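Local coordinates for protein peptidoglycan hydrolase FlgJ (Sphingomonas sp. A1, PDB 3VWO) that probably hydrolyses the peptidoglycan layer through its C-terminal glycosyl hydrolase family 73 domain, so that the flagellar rod can be assembled in the periplasmic space, at residues A7-L19 and Y91-G103. Residues are numbered along the deposited sequence; the frame is centred on the assembly and turned at random.
Sequences ATWPQAAKAAQSL and YEQAFQDYADLVG
Ala7 sets its CB 4.1 Å from Tyr91 CE2, an apolar touch where helix 91-104 starts alongside helix 2-19; the axes of segments 7-19 and 91-103 approach to 8.7 Å and cross at -23°, nearly parallel. From Thr8 onward, Thr8, Gln11, Ala12 and Ala15 form the hole for the knob Phe95. Its ring lies against the backbone of helix 2-19, with Ala12 CA 3.6 Å above one face and offset toward the rim, while Thr8 CB meets Phe95 CZ and Ala12 CB meets Phe95 CE1. Gln11 reaches over the opposing backbone, its CG 3.5 Å from Glu92 N. Lys14 bends at chi3 and chi4, which carries NZ back to Glu92 OE1 at 3.3 Å, a salt bridge at the solvent-facing border of the contact. The small Ala15 permits close approach: its CB packs 3.9 Å from Ala99 CB. Leu19 is the second, reciprocal knob, among Tyr98, Ala99, Val102 and Gly103; CD1 meets Tyr98 CE2 at 3.7 Å, and CD2 reaches Gly103 CA. The partly buried pair belongs to the helical framework of this lysozyme-clan domain: helix 23-34 packs on Thr8, Ala12 and Tyr98, helix 117-127 also covers Tyr98, and Asp97 ties helix 91-104 to Arg86 of strand 77-86.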
# COMPACT_ATOMS: atom_id res chain seq x y z
N ALA A 7 -13.61 1.96 5.25
CA ALA A 7 -12.70 1.90 6.38
C ALA A 7 -11.38 2.63 6.12
O ALA A 7 -10.70 3.06 7.06
CB ALA A 7 -12.43 0.45 6.78
N THR A 8 -11.01 2.77 4.86
CA THR A 8 -9.68 3.28 4.55
C THR A 8 -9.66 4.72 4.06
O THR A 8 -8.70 5.45 4.32
CB THR A 8 -8.94 2.37 3.54
OG1 THR A 8 -9.69 2.29 2.32
CG2 THR A 8 -8.78 0.97 4.13
N TRP A 9 -10.71 5.14 3.36
CA TRP A 9 -10.70 6.48 2.74
C TRP A 9 -10.37 7.65 3.69
O TRP A 9 -9.53 8.49 3.36
CB TRP A 9 -11.97 6.76 1.93
CG TRP A 9 -11.79 7.87 0.92
CD1 TRP A 9 -11.41 7.74 -0.39
CD2 TRP A 9 -11.95 9.28 1.14
NE1 TRP A 9 -11.34 8.97 -1.00
CE2 TRP A 9 -11.66 9.93 -0.08
CE3 TRP A 9 -12.31 10.06 2.24
CZ2 TRP A 9 -11.73 11.32 -0.22
CZ3 TRP A 9 -12.38 11.43 2.10
CH2 TRP A 9 -12.09 12.05 0.88
N PRO A 10 -11.03 7.71 4.87
CA PRO A 10 -10.69 8.80 5.80
C PRO A 10 -9.21 8.86 6.16
O PRO A 10 -8.61 9.93 6.10
CB PRO A 10 -11.51 8.45 7.04
CG PRO A 10 -12.68 7.73 6.51
CD PRO A 10 -12.17 6.92 5.36
N GLN A 11 -8.63 7.72 6.52
CA GLN A 11 -7.20 7.67 6.85
C GLN A 11 -6.32 7.87 5.62
O GLN A 11 -5.20 8.38 5.72
CB GLN A 11 -6.86 6.34 7.53
CG GLN A 11 -7.51 6.16 8.90
CD GLN A 11 -8.98 5.81 8.83
OE1 GLN A 11 -9.50 5.45 7.77
NE2 GLN A 11 -9.68 5.92 9.96
N ALA A 12 -6.83 7.49 4.46
CA ALA A 12 -6.09 7.70 3.22
C ALA A 12 -6.00 9.20 2.95
O ALA A 12 -4.96 9.70 2.50
CB ALA A 12 -6.77 6.99 2.07
N ALA A 13 -7.08 9.91 3.24
CA ALA A 13 -7.14 11.36 3.02
C ALA A 13 -6.02 12.15 3.70
O ALA A 13 -5.37 12.99 3.07
CB ALA A 13 -8.51 11.89 3.44
N LYS A 14 -5.79 11.87 4.98
CA LYS A 14 -4.75 12.56 5.75
C LYS A 14 -3.35 12.32 5.18
O LYS A 14 -2.57 13.26 5.01
CB LYS A 14 -4.77 12.11 7.21
CG LYS A 14 -6.15 11.90 7.81
CD LYS A 14 -6.07 11.70 9.32
CE LYS A 14 -5.23 10.48 9.68
NZ LYS A 14 -5.97 9.19 9.54
N ALA A 15 -3.02 11.06 4.91
CA ALA A 15 -1.71 10.72 4.36
C ALA A 15 -1.57 11.24 2.94
O ALA A 15 -0.48 11.64 2.51
CB ALA A 15 -1.49 9.22 4.40
N ALA A 16 -2.67 11.23 2.20
CA ALA A 16 -2.63 11.68 0.81
C ALA A 16 -2.25 13.15 0.73
O ALA A 16 -1.51 13.56 -0.17
CB ALA A 16 -3.96 11.44 0.13
N GLN A 17 -2.73 13.95 1.67
CA GLN A 17 -2.39 15.38 1.62
C GLN A 17 -0.92 15.63 1.97
O GLN A 17 -0.31 16.58 1.45
CB GLN A 17 -3.35 16.24 2.46
CG GLN A 17 -2.95 16.47 3.90
CD GLN A 17 -3.55 17.75 4.46
OE1 GLN A 17 -4.25 18.48 3.76
NE2 GLN A 17 -3.28 18.02 5.73
N SER A 18 -0.35 14.77 2.80
CA SER A 18 1.07 14.85 3.15
C SER A 18 1.93 14.60 1.92
O SER A 18 3.05 15.09 1.82
CB SER A 18 1.43 13.83 4.23
OG SER A 18 0.76 14.10 5.45
N LEU A 19 1.38 13.83 0.99
CA LEU A 19 2.10 13.43 -0.22
C LEU A 19 1.67 14.20 -1.47
O LEU A 19 2.29 14.07 -2.53
CB LEU A 19 1.92 11.92 -0.46
CG LEU A 19 2.54 11.01 0.59
CD1 LEU A 19 2.16 9.53 0.34
CD2 LEU A 19 4.06 11.18 0.59
N TYR A 91 -5.61 1.64 11.09
CA TYR A 91 -5.38 2.05 9.70
C TYR A 91 -4.72 3.42 9.63
O TYR A 91 -3.87 3.66 8.77
CB TYR A 91 -6.69 2.03 8.90
CG TYR A 91 -7.20 0.64 8.61
CD1 TYR A 91 -6.33 -0.36 8.17
CD2 TYR A 91 -8.53 0.31 8.80
CE1 TYR A 91 -6.79 -1.64 7.92
CE2 TYR A 91 -9.00 -0.97 8.55
CZ TYR A 91 -8.12 -1.94 8.10
OH TYR A 91 -8.57 -3.22 7.85
N GLU A 92 -5.09 4.32 10.54
CA GLU A 92 -4.48 5.65 10.60
C GLU A 92 -2.97 5.56 10.75
O GLU A 92 -2.22 6.20 10.00
CB GLU A 92 -5.06 6.48 11.74
CG GLU A 92 -4.34 7.81 11.96
CD GLU A 92 -4.95 8.64 13.08
OE1 GLU A 92 -5.59 9.67 12.78
OE2 GLU A 92 -4.78 8.26 14.26
N GLN A 93 -2.52 4.76 11.71
CA GLN A 93 -1.10 4.57 11.95
C GLN A 93 -0.41 3.97 10.73
O GLN A 93 0.72 4.35 10.39
CB GLN A 93 -0.91 3.68 13.18
CG GLN A 93 0.50 3.69 13.73
CD GLN A 93 0.58 3.07 15.10
OE1 GLN A 93 0.50 1.85 15.25
NE2 GLN A 93 0.72 3.90 16.12
N ALA A 94 -1.08 3.03 10.06
CA ALA A 94 -0.55 2.41 8.85
C ALA A 94 -0.35 3.43 7.72
O ALA A 94 0.72 3.48 7.09
CB ALA A 94 -1.48 1.31 8.39
N PHE A 95 -1.37 4.22 7.47
CA PHE A 95 -1.28 5.24 6.42
C PHE A 95 -0.22 6.30 6.73
O PHE A 95 0.51 6.72 5.83
CB PHE A 95 -2.65 5.90 6.17
CG PHE A 95 -3.55 5.10 5.27
CD1 PHE A 95 -3.43 5.19 3.90
CD2 PHE A 95 -4.53 4.27 5.81
CE1 PHE A 95 -4.26 4.46 3.07
CE2 PHE A 95 -5.36 3.54 4.98
CZ PHE A 95 -5.23 3.63 3.61
N GLN A 96 -0.13 6.72 7.99
CA GLN A 96 0.88 7.69 8.40
C GLN A 96 2.29 7.13 8.23
O GLN A 96 3.22 7.86 7.86
CB GLN A 96 0.67 8.12 9.85
CG GLN A 96 -0.62 8.90 10.09
CD GLN A 96 -0.45 10.39 9.91
OE1 GLN A 96 0.48 10.85 9.23
NE2 GLN A 96 -1.34 11.16 10.52
N ASP A 97 2.47 5.85 8.53
CA ASP A 97 3.78 5.23 8.35
C ASP A 97 4.13 5.17 6.87
O ASP A 97 5.28 5.43 6.49
CB ASP A 97 3.84 3.84 9.01
CG ASP A 97 5.27 3.37 9.22
OD1 ASP A 97 6.13 4.22 9.50
OD2 ASP A 97 5.53 2.15 9.09
N TYR A 98 3.14 4.87 6.03
CA TYR A 98 3.35 4.83 4.58
C TYR A 98 3.78 6.20 4.05
O TYR A 98 4.72 6.30 3.26
CB TYR A 98 2.09 4.35 3.85
CG TYR A 98 2.11 4.55 2.35
CD1 TYR A 98 2.67 3.59 1.50
CD2 TYR A 98 1.56 5.69 1.77
CE1 TYR A 98 2.68 3.78 0.12
CE2 TYR A 98 1.58 5.88 0.40
CZ TYR A 98 2.13 4.92 -0.42
OH TYR A 98 2.13 5.12 -1.78
N ALA A 99 3.08 7.25 4.48
CA ALA A 99 3.43 8.61 4.04
C ALA A 99 4.81 8.99 4.53
O ALA A 99 5.54 9.70 3.84
CB ALA A 99 2.40 9.62 4.52
N ASP A 100 5.17 8.53 5.72
CA ASP A 100 6.49 8.82 6.25
C ASP A 100 7.56 8.17 5.38
O ASP A 100 8.54 8.82 5.00
CB ASP A 100 6.63 8.32 7.69
CG ASP A 100 8.00 8.60 8.27
OD1 ASP A 100 8.30 9.78 8.55
OD2 ASP A 100 8.79 7.64 8.43
N LEU A 101 7.36 6.89 5.06
CA LEU A 101 8.30 6.14 4.24
C LEU A 101 8.44 6.71 2.83
O LEU A 101 9.55 7.02 2.38
CB LEU A 101 7.83 4.68 4.13
CG LEU A 101 8.78 3.72 3.42
CD1 LEU A 101 10.20 3.88 3.96
CD2 LEU A 101 8.32 2.29 3.60
N VAL A 102 7.32 6.85 2.13
CA VAL A 102 7.34 7.34 0.75
C VAL A 102 7.75 8.82 0.69
O VAL A 102 8.48 9.24 -0.21
CB VAL A 102 5.97 7.13 0.07
CG1 VAL A 102 5.92 7.84 -1.27
CG2 VAL A 102 5.69 5.63 -0.10
N GLY A 103 7.28 9.60 1.66
CA GLY A 103 7.57 11.02 1.69
C GLY A 103 9.01 11.38 2.01
O GLY A 103 9.49 12.46 1.65